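Putative redox protein (Lactobacillus casei, PDB 2QL8) is an uncharacterised member of the OsmC/Ohr family, whose members include thiol-dependent peroxidases, and so probably acts in redox defence against peroxides. Local coordinates at residues G53-L64 and H75-V83; F107-E118 and Y133-F141. One frame throughout, in Å; residues are numbered along the deposited sequence. Where two conformers were deposited one is given.

Contact 1: G53-L64 and H75-V83. With BEZ (benzoic acid), chain C.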
# COMPACT_ATOMS: atom_id res chain seq x y z
N GLY A 53 2.67 2.72 4.08
CA GLY A 53 3.58 3.84 4.17
C GLY A 53 4.85 3.66 3.33
O GLY A 53 5.32 4.60 2.67
N LEU A 54 5.42 2.47 3.36
CA LEU A 54 6.57 2.14 2.53
C LEU A 54 6.23 2.25 1.04
O LEU A 54 7.02 2.78 0.25
CB LEU A 54 7.14 0.74 2.85
CG LEU A 54 7.78 0.53 4.24
CD1 LEU A 54 7.95 -0.97 4.59
CD2 LEU A 54 9.13 1.30 4.33
N SER A 55 5.06 1.77 0.67
CA SER A 55 4.60 1.89 -0.72
C SER A 55 4.48 3.35 -1.17
O SER A 55 5.04 3.77 -2.22
CB SER A 55 3.26 1.17 -0.93
OG SER A 55 2.78 1.34 -2.26
N LEU A 56 3.71 4.14 -0.42
CA LEU A 56 3.45 5.54 -0.79
C LEU A 56 4.71 6.40 -0.75
O LEU A 56 4.95 7.19 -1.65
CB LEU A 56 2.35 6.13 0.08
CG LEU A 56 1.96 7.59 -0.20
CD1 LEU A 56 1.49 7.80 -1.66
CD2 LEU A 56 0.93 8.07 0.80
N SER A 57 5.48 6.28 0.32
CA SER A 57 6.73 7.06 0.41
C SER A 57 7.63 6.77 -0.79
O SER A 57 8.22 7.70 -1.38
CB SER A 57 7.44 6.81 1.76
OG SER A 57 7.90 5.46 1.91
N THR A 58 7.75 5.49 -1.17
CA THR A 58 8.60 5.10 -2.30
C THR A 58 8.05 5.64 -3.61
O THR A 58 8.82 6.13 -4.46
CB THR A 58 8.81 3.57 -2.32
OG1 THR A 58 9.43 3.17 -1.09
CG2 THR A 58 9.65 3.11 -3.50
N CYS A 59 6.73 5.53 -3.78
CA CYS A 59 6.12 6.01 -5.01
C CYS A 59 6.23 7.54 -5.16
O CYS A 59 6.59 8.07 -6.24
CB CYS A 59 4.67 5.57 -5.11
SG CYS A 59 3.99 5.60 -6.76
N LEU A 60 5.96 8.25 -4.07
CA LEU A 60 6.08 9.68 -4.08
C LEU A 60 7.51 10.11 -4.38
O LEU A 60 7.75 11.04 -5.17
CB LEU A 60 5.59 10.31 -2.77
CG LEU A 60 4.08 10.49 -2.62
CD1 LEU A 60 3.72 10.76 -1.11
CD2 LEU A 60 3.48 11.54 -3.58
N GLU A 61 8.46 9.43 -3.74
CA GLU A 61 9.87 9.75 -3.90
C GLU A 61 10.32 9.51 -5.36
O GLU A 61 11.06 10.32 -5.94
CB GLU A 61 10.71 8.97 -2.89
CG GLU A 61 12.25 9.24 -2.97
CD GLU A 61 12.69 10.56 -2.38
OE1 GLU A 61 11.84 11.48 -2.22
OE2 GLU A 61 13.93 10.65 -2.09
N ALA A 62 9.87 8.40 -5.96
CA ALA A 62 10.17 8.09 -7.38
C ALA A 62 9.58 9.15 -8.28
O ALA A 62 10.20 9.59 -9.27
CB ALA A 62 9.65 6.70 -7.78
N THR A 63 8.36 9.56 -7.97
CA THR A 63 7.69 10.57 -8.79
C THR A 63 8.45 11.91 -8.68
O THR A 63 8.67 12.59 -9.68
CB THR A 63 6.19 10.76 -8.40
OG1 THR A 63 5.54 9.50 -8.32
CG2 THR A 63 5.43 11.69 -9.38
N LEU A 64 8.86 12.23 -7.46
CA LEU A 64 9.60 13.46 -7.18
C LEU A 64 10.93 13.46 -7.93
O LEU A 64 11.31 14.46 -8.52
CB LEU A 64 9.83 13.61 -5.67
CG LEU A 64 10.53 14.88 -5.17
CD1 LEU A 64 9.86 16.13 -5.70
CD2 LEU A 64 10.59 14.81 -3.60
N HIS A 75 18.81 15.01 -7.41
CA HIS A 75 17.79 14.44 -6.51
C HIS A 75 18.12 14.85 -5.08
O HIS A 75 19.12 14.39 -4.49
CB HIS A 75 17.75 12.92 -6.64
CG HIS A 75 16.72 12.26 -5.77
ND1 HIS A 75 15.45 12.78 -5.60
CD2 HIS A 75 16.78 11.13 -5.03
CE1 HIS A 75 14.77 11.97 -4.80
NE2 HIS A 75 15.55 10.96 -4.45
N THR A 76 17.31 15.74 -4.52
CA THR A 76 17.48 16.18 -3.14
C THR A 76 16.16 16.04 -2.33
O THR A 76 16.06 16.54 -1.21
CB THR A 76 17.94 17.65 -3.11
OG1 THR A 76 16.90 18.49 -3.64
CG2 THR A 76 19.24 17.79 -3.93
N GLY A 77 15.17 15.34 -2.89
CA GLY A 77 13.89 15.20 -2.24
C GLY A 77 13.86 14.03 -1.25
O GLY A 77 14.66 13.11 -1.34
N ALA A 78 12.92 14.11 -0.31
CA ALA A 78 12.65 13.03 0.65
C ALA A 78 11.19 13.06 0.98
O ALA A 78 10.53 14.13 1.00
CB ALA A 78 13.50 13.17 1.91
N VAL A 79 10.64 11.87 1.29
CA VAL A 79 9.22 11.74 1.63
C VAL A 79 9.10 10.91 2.92
O VAL A 79 9.74 9.86 3.05
CB VAL A 79 8.41 11.07 0.48
CG1 VAL A 79 6.93 10.93 0.84
CG2 VAL A 79 8.61 11.87 -0.84
N ARG A 80 8.24 11.38 3.81
CA ARG A 80 7.85 10.66 5.02
C ARG A 80 6.34 10.50 5.01
O ARG A 80 5.62 11.46 4.77
CB ARG A 80 8.27 11.47 6.26
CG ARG A 80 7.80 10.78 7.54
CD ARG A 80 8.52 11.37 8.74
NE ARG A 80 8.12 12.74 9.00
CZ ARG A 80 8.49 13.40 10.10
NH1 ARG A 80 9.26 12.78 10.99
NH2 ARG A 80 8.11 14.66 10.32
N VAL A 81 5.85 9.29 5.27
CA VAL A 81 4.43 9.04 5.32
C VAL A 81 4.10 8.50 6.70
O VAL A 81 4.70 7.51 7.14
CB VAL A 81 3.99 8.03 4.20
CG1 VAL A 81 2.53 7.61 4.38
CG2 VAL A 81 4.26 8.63 2.80
N LYS A 82 3.10 9.12 7.32
CA LYS A 82 2.56 8.62 8.58
C LYS A 82 1.23 7.95 8.30
O LYS A 82 0.41 8.45 7.54
CB LYS A 82 2.40 9.76 9.60
CG LYS A 82 2.01 9.31 11.02
CD LYS A 82 1.91 10.53 11.92
CE LYS A 82 1.58 10.17 13.37
NZ LYS A 82 1.85 11.36 14.26
N VAL A 83 1.03 6.77 8.91
CA VAL A 83 -0.23 6.05 8.77
C VAL A 83 -0.76 5.77 10.18
O VAL A 83 -0.00 5.28 11.04
CB VAL A 83 -0.07 4.71 7.99
CG1 VAL A 83 -1.42 3.97 7.84
CG2 VAL A 83 0.57 4.97 6.62
C BEZ C . 5.69 10.07 -13.67
O1 BEZ C . 6.27 10.29 -14.79
O2 BEZ C . 4.68 10.59 -13.41
C1 BEZ C . 6.18 9.08 -12.66
C2 BEZ C . 7.51 8.64 -12.78
C3 BEZ C . 7.99 7.70 -11.87
C4 BEZ C . 7.15 7.24 -10.85
C5 BEZ C . 5.83 7.69 -10.75
C6 BEZ C . 5.32 8.61 -11.61
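Glu61 carries the polar part of this contact. Its chain leaves the helix with CG anti to the backbone N and bends at chi2, which brings the carboxylate down to the start of strand 77-83. OE2 lies 2.9 Å from His75 NE2, at the edge of the ring and near its plane, but an N-H...O angle of 118° makes this bond weak, and the carboxylate and ring planes stand 61° apart. The imidazole is tied more firmly through ND1 to Glu68, while NE2 also reaches Glu20 O of the second subunit.

Apolar packing occupies the rest of the interface. Val79 sends CG1 to Leu60 CD1 at 3.8 Å and has CG2 against Glu61 OE1. Val81 straddles the next helical turn: its CG1 touches Gly53 CA at 3.9 Å, and its CG2 presses on Ser57 N at 3.6 Å. The backbones come to a CA-CA distance of 5.4 Å at Gly53 and Val81, as they do at Ser57 and Val79. At the other end Leu64 CD2 lies 3.6 Å from Gly77 CA.

The helix and strand axes run nearly antiparallel, at 155° and 7.5 Å apart, as the long central helix of the OsmC fold lies along its sheet. Residues 79-83 also pair with a strand of the second subunit, so the sheet beneath the helix is continuous across the dimer.

Within the helix, Ser57 OG and Ser57 N grip Gly53 O from opposite faces of its carbonyl plane. On another side, Thr63 places OG1 3.0 Å from C5 of the bound benzoic acid; that hydroxyl donates to Cys59 O, and Arg120 binds the ligand by a hydrogen bond.

Contact 2: F107-E118 and Y133-F141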
# COMPACT_ATOMS: atom_id res chain seq x y z
N PHE A 107 11.23 27.23 -0.90
CA PHE A 107 10.01 26.59 -0.42
C PHE A 107 8.87 26.60 -1.45
O PHE A 107 8.15 25.62 -1.59
CB PHE A 107 9.55 27.19 0.92
CG PHE A 107 8.50 26.37 1.62
CD1 PHE A 107 8.86 25.20 2.28
CD2 PHE A 107 7.18 26.72 1.57
CE1 PHE A 107 7.91 24.43 2.92
CE2 PHE A 107 6.21 25.94 2.20
CZ PHE A 107 6.60 24.80 2.88
N ASP A 108 8.73 27.68 -2.19
CA ASP A 108 7.71 27.76 -3.23
C ASP A 108 7.91 26.71 -4.33
O ASP A 108 6.92 26.16 -4.83
CB ASP A 108 7.67 29.17 -3.84
CG ASP A 108 6.94 30.15 -2.96
OD1 ASP A 108 6.39 29.76 -1.88
OD2 ASP A 108 6.93 31.35 -3.35
N THR A 109 9.16 26.40 -4.66
CA THR A 109 9.49 25.38 -5.65
C THR A 109 9.16 24.00 -5.03
O THR A 109 8.58 23.15 -5.69
CB THR A 109 10.99 25.41 -6.13
OG1 THR A 109 11.24 26.68 -6.78
CG2 THR A 109 11.35 24.29 -7.07
N ALA A 110 9.53 23.80 -3.77
CA ALA A 110 9.20 22.54 -3.07
C ALA A 110 7.69 22.31 -3.08
O ALA A 110 7.21 21.18 -3.32
CB ALA A 110 9.74 22.53 -1.65
N LYS A 111 6.93 23.37 -2.84
CA LYS A 111 5.46 23.28 -2.85
C LYS A 111 4.94 22.94 -4.24
O LYS A 111 4.07 22.09 -4.39
CB LYS A 111 4.77 24.55 -2.35
CG LYS A 111 5.01 24.84 -0.89
CD LYS A 111 4.09 25.92 -0.37
CE LYS A 111 4.50 27.30 -0.80
NZ LYS A 111 3.43 28.31 -0.49
N ALA A 112 5.47 23.58 -5.27
CA ALA A 112 5.08 23.32 -6.64
C ALA A 112 5.37 21.87 -6.99
O ALA A 112 4.55 21.20 -7.63
CB ALA A 112 5.79 24.29 -7.59
N PHE A 113 6.55 21.38 -6.60
CA PHE A 113 6.92 19.98 -6.90
C PHE A 113 5.98 19.04 -6.16
O PHE A 113 5.65 17.97 -6.67
CB PHE A 113 8.37 19.69 -6.52
CG PHE A 113 9.40 20.29 -7.44
CD1 PHE A 113 9.08 21.12 -8.50
CD2 PHE A 113 10.73 19.98 -7.21
CE1 PHE A 113 10.11 21.62 -9.30
CE2 PHE A 113 11.76 20.50 -8.02
CZ PHE A 113 11.43 21.29 -9.07
N THR A 114 5.59 19.40 -4.94
CA THR A 114 4.67 18.56 -4.14
C THR A 114 3.32 18.45 -4.84
O THR A 114 2.76 17.37 -4.93
CB THR A 114 4.53 19.06 -2.67
OG1 THR A 114 5.83 19.15 -2.07
CG2 THR A 114 3.65 18.14 -1.84
N ASN A 115 2.81 19.57 -5.34
CA ASN A 115 1.57 19.57 -6.10
C ASN A 115 1.70 18.68 -7.34
O ASN A 115 0.73 17.94 -7.68
CB ASN A 115 1.12 20.99 -6.50
CG ASN A 115 0.77 21.86 -5.32
OD1 ASN A 115 0.44 21.37 -4.23
ND2 ASN A 115 0.80 23.18 -5.53
N GLU A 116 2.84 18.77 -8.04
CA GLU A 116 3.09 17.98 -9.25
C GLU A 116 3.02 16.49 -8.92
O GLU A 116 2.39 15.71 -9.62
CB GLU A 116 4.48 18.26 -9.87
CG GLU A 116 4.58 19.50 -10.81
CD GLU A 116 5.82 19.46 -11.68
OE1 GLU A 116 5.94 18.58 -12.58
OE2 GLU A 116 6.71 20.29 -11.41
N ILE A 117 3.74 16.09 -7.85
CA ILE A 117 3.84 14.65 -7.51
C ILE A 117 2.50 14.13 -6.97
O ILE A 117 2.12 12.98 -7.20
CB ILE A 117 5.06 14.26 -6.65
CG1 ILE A 117 4.91 14.67 -5.17
CG2 ILE A 117 6.41 14.77 -7.27
CD1 ILE A 117 6.10 14.27 -4.28
N GLU A 118 1.78 14.97 -6.25
CA GLU A 118 0.47 14.57 -5.73
C GLU A 118 -0.46 14.12 -6.87
O GLU A 118 -1.18 13.11 -6.72
CB GLU A 118 -0.21 15.74 -4.99
CG GLU A 118 -1.55 15.40 -4.39
CD GLU A 118 -2.24 16.61 -3.74
OE1 GLU A 118 -1.74 17.76 -3.81
OE2 GLU A 118 -3.33 16.36 -3.17
N TYR A 133 -6.58 10.91 3.20
CA TYR A 133 -5.22 11.17 2.76
C TYR A 133 -4.98 12.66 2.60
O TYR A 133 -5.73 13.33 1.89
CB TYR A 133 -5.02 10.47 1.40
CG TYR A 133 -3.72 10.79 0.69
CD1 TYR A 133 -2.50 10.77 1.34
CD2 TYR A 133 -3.73 11.04 -0.67
CE1 TYR A 133 -1.31 11.04 0.65
CE2 TYR A 133 -2.58 11.33 -1.34
CZ TYR A 133 -1.37 11.34 -0.70
OH TYR A 133 -0.21 11.60 -1.41
N THR A 134 -3.90 13.09 3.22
CA THR A 134 -3.41 14.47 3.13
C THR A 134 -1.92 14.48 2.82
O THR A 134 -1.19 13.53 3.11
CB THR A 134 -3.71 15.24 4.46
OG1 THR A 134 -3.25 14.47 5.57
CG2 THR A 134 -5.20 15.50 4.60
N ILE A 135 -1.46 15.61 2.24
CA ILE A 135 -0.08 15.77 1.85
C ILE A 135 0.32 17.22 2.11
O ILE A 135 -0.49 18.13 1.88
CB ILE A 135 0.17 15.32 0.36
CG1 ILE A 135 1.64 15.38 0.01
CG2 ILE A 135 -0.70 16.09 -0.61
CD1 ILE A 135 2.00 14.65 -1.29
N GLU A 136 1.55 17.41 2.54
CA GLU A 136 2.08 18.75 2.79
C GLU A 136 3.57 18.80 2.44
O GLU A 136 4.26 17.80 2.41
CB GLU A 136 1.85 19.16 4.24
CG GLU A 136 2.70 18.44 5.19
CD GLU A 136 2.62 18.98 6.64
OE1 GLU A 136 2.53 20.20 6.87
OE2 GLU A 136 2.70 18.16 7.56
N THR A 137 4.06 20.03 2.25
CA THR A 137 5.45 20.34 2.02
C THR A 137 6.03 20.84 3.32
O THR A 137 5.42 21.65 3.99
CB THR A 137 5.60 21.42 0.93
OG1 THR A 137 4.84 21.03 -0.23
CG2 THR A 137 7.07 21.64 0.59
N VAL A 138 7.21 20.33 3.64
CA VAL A 138 7.95 20.69 4.84
C VAL A 138 9.39 21.04 4.51
O VAL A 138 9.91 20.69 3.45
CB VAL A 138 7.89 19.56 5.89
CG1 VAL A 138 6.42 19.26 6.23
CG2 VAL A 138 8.66 18.31 5.41
N THR A 139 10.08 21.72 5.42
CA THR A 139 11.49 22.01 5.16
C THR A 139 12.38 20.87 5.68
O THR A 139 13.46 20.64 5.15
CB THR A 139 11.90 23.37 5.76
OG1 THR A 139 11.69 23.31 7.16
CG2 THR A 139 11.04 24.48 5.21
N ASP A 140 11.95 20.15 6.73
CA ASP A 140 12.66 18.98 7.22
C ASP A 140 11.72 18.04 7.98
O ASP A 140 10.52 18.33 8.16
CB ASP A 140 13.82 19.40 8.14
CG ASP A 140 13.36 20.26 9.29
OD1 ASP A 140 12.48 19.81 10.05
OD2 ASP A 140 13.86 21.40 9.41
N PHE A 141 12.26 16.90 8.41
CA PHE A 141 11.51 15.95 9.23
C PHE A 141 11.95 15.98 10.72
O PHE A 141 11.73 15.01 11.44
CB PHE A 141 11.66 14.52 8.70
CG PHE A 141 11.28 14.33 7.25
CD1 PHE A 141 10.22 15.01 6.67
CD2 PHE A 141 11.96 13.39 6.49
CE1 PHE A 141 9.89 14.81 5.31
CE2 PHE A 141 11.62 13.17 5.16
CZ PHE A 141 10.61 13.88 4.59
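Phe107 and Thr139 face each other at one end of the contact, Glu118 and Ile135 at the other, because helix 107-118 runs almost antiparallel to strand 133-137, with 155° between their directions. The axes approach to 8.2 Å, and the backbones come to a CA-CA distance of 5.7 Å at Lys111 and Thr137. The pair forms an alpha/beta layer: the helix lies over the strand that closes one side of the three-stranded sheet within this chain, next to strand 91-102.

Thr137 is the centre of the packing. Its methyl CG2 lies anti to the backbone N and meets Ala110 CB at 3.6 Å, while OG1 turns to Thr114 OG1 at 2.8 Å. The two threonine side chains lie alongside, pointing opposite ways. Thr114 OG1 also donates to Ala110 O, which it approaches from 36° above the carbonyl plane; Thr114 N reaches the same oxygen from the opposite face. Thr114 CG2 lies beside Thr137 OG1 and also packs on Ile135 CG1.

Phe107 closes the end near residue 139. With CG anti to the backbone N (chi1 -166°), its ring swings over to the strand and offers an edge to Thr137 O, 3.5 Å from CZ. Thr139 CG2 packs obliquely against the same ring, 3.7 Å from CD1. At the far end the extended Glu118 chain crosses Ile135, bringing CD to 3.5 Å from Ile135 CG2.

The chemistry is thus mixed: the ring meets the carbonyl and methyls of 137-139, apart from the hydroxyl pair. With Thr114 OG1 donating to Ala110 O, it would be left as an acceptor for Thr137 OG1, though that proton has another acceptor within reach, so the link is not settled.

From the N terminus, helix 48-70 comes first, and contact 1 folds strand 77-88 back beneath it, closing a loop of ten residues between 53-64 and 75-83. The chain then returns through strand 91-102 and enters helix 107-120; contact 2 closes the next loop, of fourteen residues, when 133-141 comes back under that helix. The two loops follow in series, neither nesting nor crossing. Both helices rest on one sheet, in which strand 91-102 separates 77-88 from 133-137. The contact centres are 11 Å apart and meet directly: Leu64 CA lies 3.4 Å from Ile117 CG2, joining the helices, and Leu56 CD2 lies 3.7 Å from Tyr133 CE1.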